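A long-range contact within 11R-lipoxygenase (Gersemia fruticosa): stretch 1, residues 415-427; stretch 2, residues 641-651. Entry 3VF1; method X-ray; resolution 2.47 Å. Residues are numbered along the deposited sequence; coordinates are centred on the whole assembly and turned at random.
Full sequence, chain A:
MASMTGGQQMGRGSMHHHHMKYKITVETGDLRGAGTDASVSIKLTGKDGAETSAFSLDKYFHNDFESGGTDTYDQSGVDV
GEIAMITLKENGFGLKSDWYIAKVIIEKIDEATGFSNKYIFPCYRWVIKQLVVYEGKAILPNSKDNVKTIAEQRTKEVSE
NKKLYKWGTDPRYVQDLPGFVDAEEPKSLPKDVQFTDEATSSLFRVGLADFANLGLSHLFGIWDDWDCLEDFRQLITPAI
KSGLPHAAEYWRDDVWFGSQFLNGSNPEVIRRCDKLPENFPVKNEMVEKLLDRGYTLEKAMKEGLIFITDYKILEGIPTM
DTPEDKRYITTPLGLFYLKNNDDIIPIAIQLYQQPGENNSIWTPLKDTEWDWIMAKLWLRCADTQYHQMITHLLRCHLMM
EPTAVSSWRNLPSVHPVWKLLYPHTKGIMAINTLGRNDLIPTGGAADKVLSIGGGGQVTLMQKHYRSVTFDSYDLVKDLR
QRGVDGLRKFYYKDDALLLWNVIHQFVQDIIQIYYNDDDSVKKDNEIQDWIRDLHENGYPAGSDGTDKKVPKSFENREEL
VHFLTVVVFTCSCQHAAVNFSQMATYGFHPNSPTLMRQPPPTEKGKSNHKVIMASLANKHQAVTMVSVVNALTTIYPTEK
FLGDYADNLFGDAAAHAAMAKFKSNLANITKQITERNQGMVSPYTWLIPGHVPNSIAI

Stretch 1 415-427: HPVWKLLYPHTKG
Stretch 2 (641-651) FLGDYADNLFG

What forms the apolar centre of this contact? A helix, beginning at P416 after the cap residue H415, lies against a segment that has no regular helix or strand, and L649 and F650 of that segment meet it around K419. The CA atoms of K419 and L649 are 5.7 Å apart. L649, chi1 m and chi2 t, points toward the helix and is the residue most covered by the other stretch; its CD1 lies 3.8 Å from Y422 CG and 3.9 Å from W418 NE1. W418 and Y422 both have chi1 t, with chi2 at -86° and 79°, and the single methyl L649 CD1 touches both rings, which sit one helical turn apart on the helix; its approach to each is oblique. The F650 CA-CB bond runs sideways, yet chi1 -77° and chi2 -78° bring its ring to the helix. K419 CB sits over one face, 3.7 Å from the ring centroid, while F650 CZ reaches 3.5 Å from P416 O and 4.3 Å from L420 CB.

How can a lysine occupy so buried a place? K419 points toward the second stretch with chi angles m, t, t, m. Its aliphatic part joins the apolar packing, with CB on the F650 ring and CG 3.9 Å from L649 CB. The final turn of chi4 delivers the ammonium group to the backbone, where K419 NZ donates a 2.9 Å hydrogen bond to L649 O. The segment is shaped locally as well: N648 OD1 accepts from F650 N at 2.9 Å, holding the backbone around L649, whose phi/psi is -97/-13, before F650 extends at -76/133.

In which direction do the stretches run, and what lies beyond the leucine along the helix? They run antiparallel: K419 is level with L649, P423 faces Y645 with CA atoms 7.3 Å apart, and H424 is nearest L642 at 9.0 Å between CA atoms. The helix kinks where the N of P423 and of H424 lacks a bond to the preceding turn; proline has no amide hydrogen to give. P423, its ring C-gamma endo, places CG 3.6 Å from Y645 CE1. L642, with chi1 t and chi2 p, brings CD1 4.1 Å from H424 CE1, near the plane of the imidazole. It belongs to a type II turn from F641 to D644, closed by D644 N to F641 O at 2.9 Å, with G643 at phi/psi 97/-22, a conformation that calls for glycine.

What makes the polar edge? Y645, chi1 m and chi2 -53°, sends its hydroxyl to the imidazole of H424, chi1 m and chi2 -68°. H424 NE2 and Y645 OH share a short hydrogen bond of 2.7 Å, the two ring planes standing at 90° with centroids 5.6 Å apart. Farther out, K426 points toward the other stretch with an extended chain, all four chi angles t, and forms a long salt bridge from NZ to D647 OD2 at 3.9 Å. Altogether the stretches bury 551 Å², both sides summed.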

# COMPACT_ATOMS: atom_id res chain seq x y z
N HIS A 415 9.09 -21.77 5.74
CA HIS A 415 9.95 -21.21 4.71
C HIS A 415 10.38 -19.79 5.09
O HIS A 415 9.56 -18.99 5.54
CB HIS A 415 9.19 -21.19 3.38
CG HIS A 415 10.07 -21.02 2.18
ND1 HIS A 415 10.92 -19.95 2.01
CD2 HIS A 415 10.23 -21.80 1.08
CE1 HIS A 415 11.56 -20.07 0.87
NE2 HIS A 415 11.16 -21.18 0.28
N PRO A 416 11.67 -19.47 4.90
CA PRO A 416 12.21 -18.15 5.29
C PRO A 416 11.55 -16.97 4.57
O PRO A 416 11.38 -15.92 5.17
CB PRO A 416 13.69 -18.25 4.92
CG PRO A 416 13.78 -19.37 3.94
CD PRO A 416 12.72 -20.34 4.35
N VAL A 417 11.21 -17.15 3.30
CA VAL A 417 10.56 -16.10 2.52
C VAL A 417 9.15 -15.82 3.03
O VAL A 417 8.71 -14.67 3.04
CB VAL A 417 10.50 -16.46 1.03
CG1 VAL A 417 9.63 -15.47 0.27
CG2 VAL A 417 11.91 -16.49 0.44
N TRP A 418 8.44 -16.86 3.45
CA TRP A 418 7.13 -16.69 4.05
C TRP A 418 7.23 -15.81 5.29
O TRP A 418 6.41 -14.92 5.51
CB TRP A 418 6.51 -18.03 4.44
CG TRP A 418 5.39 -17.89 5.42
CD1 TRP A 418 5.51 -17.84 6.78
CD2 TRP A 418 4.00 -17.78 5.13
NE1 TRP A 418 4.27 -17.70 7.36
CE2 TRP A 418 3.32 -17.66 6.37
CE3 TRP A 418 3.25 -17.76 3.95
CZ2 TRP A 418 1.94 -17.53 6.45
CZ3 TRP A 418 1.88 -17.63 4.04
CH2 TRP A 418 1.24 -17.52 5.28
N LYS A 419 8.25 -16.06 6.11
CA LYS A 419 8.48 -15.29 7.32
C LYS A 419 8.84 -13.86 6.98
O LYS A 419 8.44 -12.92 7.66
CB LYS A 419 9.60 -15.92 8.15
CG LYS A 419 9.30 -17.32 8.66
CD LYS A 419 10.48 -17.87 9.45
CE LYS A 419 10.22 -19.27 9.97
NZ LYS A 419 9.14 -19.31 10.99
N LEU A 420 9.62 -13.70 5.91
CA LEU A 420 10.08 -12.38 5.49
C LEU A 420 8.91 -11.49 5.07
O LEU A 420 8.81 -10.34 5.51
CB LEU A 420 11.05 -12.52 4.32
CG LEU A 420 11.62 -11.21 3.76
CD1 LEU A 420 12.51 -10.53 4.79
CD2 LEU A 420 12.37 -11.46 2.47
N LEU A 421 8.03 -12.03 4.23
CA LEU A 421 6.96 -11.24 3.64
C LEU A 421 5.74 -11.09 4.54
O LEU A 421 4.96 -10.16 4.38
CB LEU A 421 6.52 -11.88 2.32
CG LEU A 421 7.56 -11.94 1.21
CD1 LEU A 421 6.98 -12.59 -0.04
CD2 LEU A 421 8.08 -10.55 0.89
N TYR A 422 5.59 -12.00 5.50
CA TYR A 422 4.36 -12.06 6.29
C TYR A 422 3.94 -10.70 6.86
O TYR A 422 2.80 -10.27 6.66
CB TYR A 422 4.47 -13.08 7.42
CG TYR A 422 3.18 -13.23 8.19
CD1 TYR A 422 2.14 -13.99 7.69
CD2 TYR A 422 3.00 -12.59 9.41
CE1 TYR A 422 0.96 -14.12 8.39
CE2 TYR A 422 1.82 -12.72 10.12
CZ TYR A 422 0.80 -13.49 9.60
OH TYR A 422 -0.38 -13.62 10.29
N PRO A 423 4.85 -10.02 7.56
CA PRO A 423 4.46 -8.74 8.18
C PRO A 423 4.15 -7.65 7.16
O PRO A 423 3.48 -6.67 7.50
CB PRO A 423 5.70 -8.36 9.00
CG PRO A 423 6.83 -9.08 8.36
CD PRO A 423 6.26 -10.36 7.83
N HIS A 424 4.61 -7.82 5.92
CA HIS A 424 4.45 -6.79 4.90
C HIS A 424 3.21 -6.99 4.03
O HIS A 424 2.72 -6.05 3.42
CB HIS A 424 5.70 -6.73 4.03
CG HIS A 424 6.93 -6.34 4.78
ND1 HIS A 424 7.11 -5.09 5.32
CD2 HIS A 424 8.05 -7.05 5.09
CE1 HIS A 424 8.28 -5.04 5.93
NE2 HIS A 424 8.87 -6.22 5.81
N THR A 425 2.72 -8.22 3.97
CA THR A 425 1.53 -8.53 3.18
C THR A 425 0.30 -8.66 4.07
O THR A 425 -0.79 -8.97 3.61
CB THR A 425 1.69 -9.84 2.38
OG1 THR A 425 1.87 -10.94 3.29
CG2 THR A 425 2.88 -9.75 1.44
N LYS A 426 0.49 -8.40 5.36
CA LYS A 426 -0.58 -8.55 6.34
C LYS A 426 -1.69 -7.53 6.09
O LYS A 426 -1.44 -6.33 6.04
CB LYS A 426 -0.02 -8.37 7.75
CG LYS A 426 -0.84 -9.06 8.82
CD LYS A 426 -0.28 -8.77 10.21
CE LYS A 426 -1.13 -9.42 11.29
NZ LYS A 426 -0.73 -8.97 12.65
N GLY A 427 -2.91 -8.03 5.93
CA GLY A 427 -4.08 -7.17 5.85
C GLY A 427 -4.49 -6.74 4.45
O GLY A 427 -5.54 -6.13 4.28
N PHE A 641 5.08 -0.19 12.58
CA PHE A 641 5.74 0.59 11.54
C PHE A 641 7.01 -0.09 11.04
O PHE A 641 7.46 -1.08 11.61
CB PHE A 641 6.02 2.01 12.04
CG PHE A 641 4.77 2.79 12.36
CD1 PHE A 641 3.99 3.29 11.33
CD2 PHE A 641 4.38 3.00 13.67
CE1 PHE A 641 2.83 4.00 11.61
CE2 PHE A 641 3.23 3.71 13.95
CZ PHE A 641 2.45 4.21 12.92
N LEU A 642 7.58 0.46 9.97
CA LEU A 642 8.67 -0.20 9.25
C LEU A 642 9.81 -0.61 10.17
O LEU A 642 10.40 0.23 10.86
CB LEU A 642 9.20 0.71 8.14
CG LEU A 642 10.17 0.05 7.17
CD1 LEU A 642 9.51 -1.13 6.46
CD2 LEU A 642 10.70 1.06 6.16
N GLY A 643 10.12 -1.90 10.17
CA GLY A 643 11.22 -2.42 10.95
C GLY A 643 10.78 -2.99 12.29
O GLY A 643 11.49 -3.81 12.88
N ASP A 644 9.62 -2.56 12.77
CA ASP A 644 9.09 -3.05 14.04
C ASP A 644 8.42 -4.40 13.83
O ASP A 644 7.25 -4.48 13.46
CB ASP A 644 8.09 -2.06 14.62
CG ASP A 644 7.44 -2.56 15.90
OD1 ASP A 644 8.03 -3.44 16.56
OD2 ASP A 644 6.34 -2.08 16.24
N TYR A 645 9.18 -5.47 14.06
CA TYR A 645 8.70 -6.83 13.87
C TYR A 645 8.40 -7.49 15.22
O TYR A 645 9.10 -8.41 15.63
CB TYR A 645 9.73 -7.65 13.11
CG TYR A 645 9.98 -7.19 11.70
CD1 TYR A 645 8.93 -7.02 10.80
CD2 TYR A 645 11.26 -6.91 11.25
CE1 TYR A 645 9.15 -6.60 9.50
CE2 TYR A 645 11.50 -6.48 9.95
CZ TYR A 645 10.43 -6.33 9.09
OH TYR A 645 10.66 -5.91 7.80
N ALA A 646 7.37 -7.00 15.90
CA ALA A 646 7.00 -7.53 17.21
C ALA A 646 6.46 -8.95 17.10
O ALA A 646 6.73 -9.79 17.96
CB ALA A 646 5.98 -6.63 17.88
N ASP A 647 5.71 -9.21 16.04
CA ASP A 647 5.15 -10.54 15.80
C ASP A 647 6.11 -11.37 14.94
O ASP A 647 5.70 -12.03 13.98
CB ASP A 647 3.79 -10.43 15.11
CG ASP A 647 2.77 -9.72 15.96
OD1 ASP A 647 3.17 -9.05 16.94
OD2 ASP A 647 1.56 -9.82 15.66
N ASN A 648 7.39 -11.32 15.30
CA ASN A 648 8.44 -11.96 14.51
C ASN A 648 8.30 -13.48 14.43
O ASN A 648 8.10 -14.15 15.44
CB ASN A 648 9.81 -11.61 15.09
CG ASN A 648 10.95 -12.17 14.28
OD1 ASN A 648 10.82 -12.38 13.07
ND2 ASN A 648 12.07 -12.44 14.93
N LEU A 649 8.40 -14.00 13.21
CA LEU A 649 8.29 -15.44 12.98
C LEU A 649 9.67 -16.11 12.91
O LEU A 649 9.77 -17.33 12.95
CB LEU A 649 7.52 -15.70 11.68
CG LEU A 649 6.09 -15.17 11.65
CD1 LEU A 649 5.47 -15.42 10.29
CD2 LEU A 649 5.26 -15.81 12.75
N PHE A 650 10.72 -15.30 12.79
CA PHE A 650 12.07 -15.83 12.71
C PHE A 650 12.58 -16.30 14.07
O PHE A 650 12.46 -15.58 15.06
CB PHE A 650 13.03 -14.78 12.14
CG PHE A 650 12.92 -14.60 10.65
CD1 PHE A 650 13.51 -15.51 9.79
CD2 PHE A 650 12.25 -13.52 10.11
CE1 PHE A 650 13.42 -15.35 8.42
CE2 PHE A 650 12.15 -13.36 8.75
CZ PHE A 650 12.74 -14.28 7.90
N GLY A 651 13.15 -17.50 14.10
CA GLY A 651 13.77 -18.02 15.30
C GLY A 651 15.28 -17.97 15.22
O GLY A 651 15.96 -17.89 16.25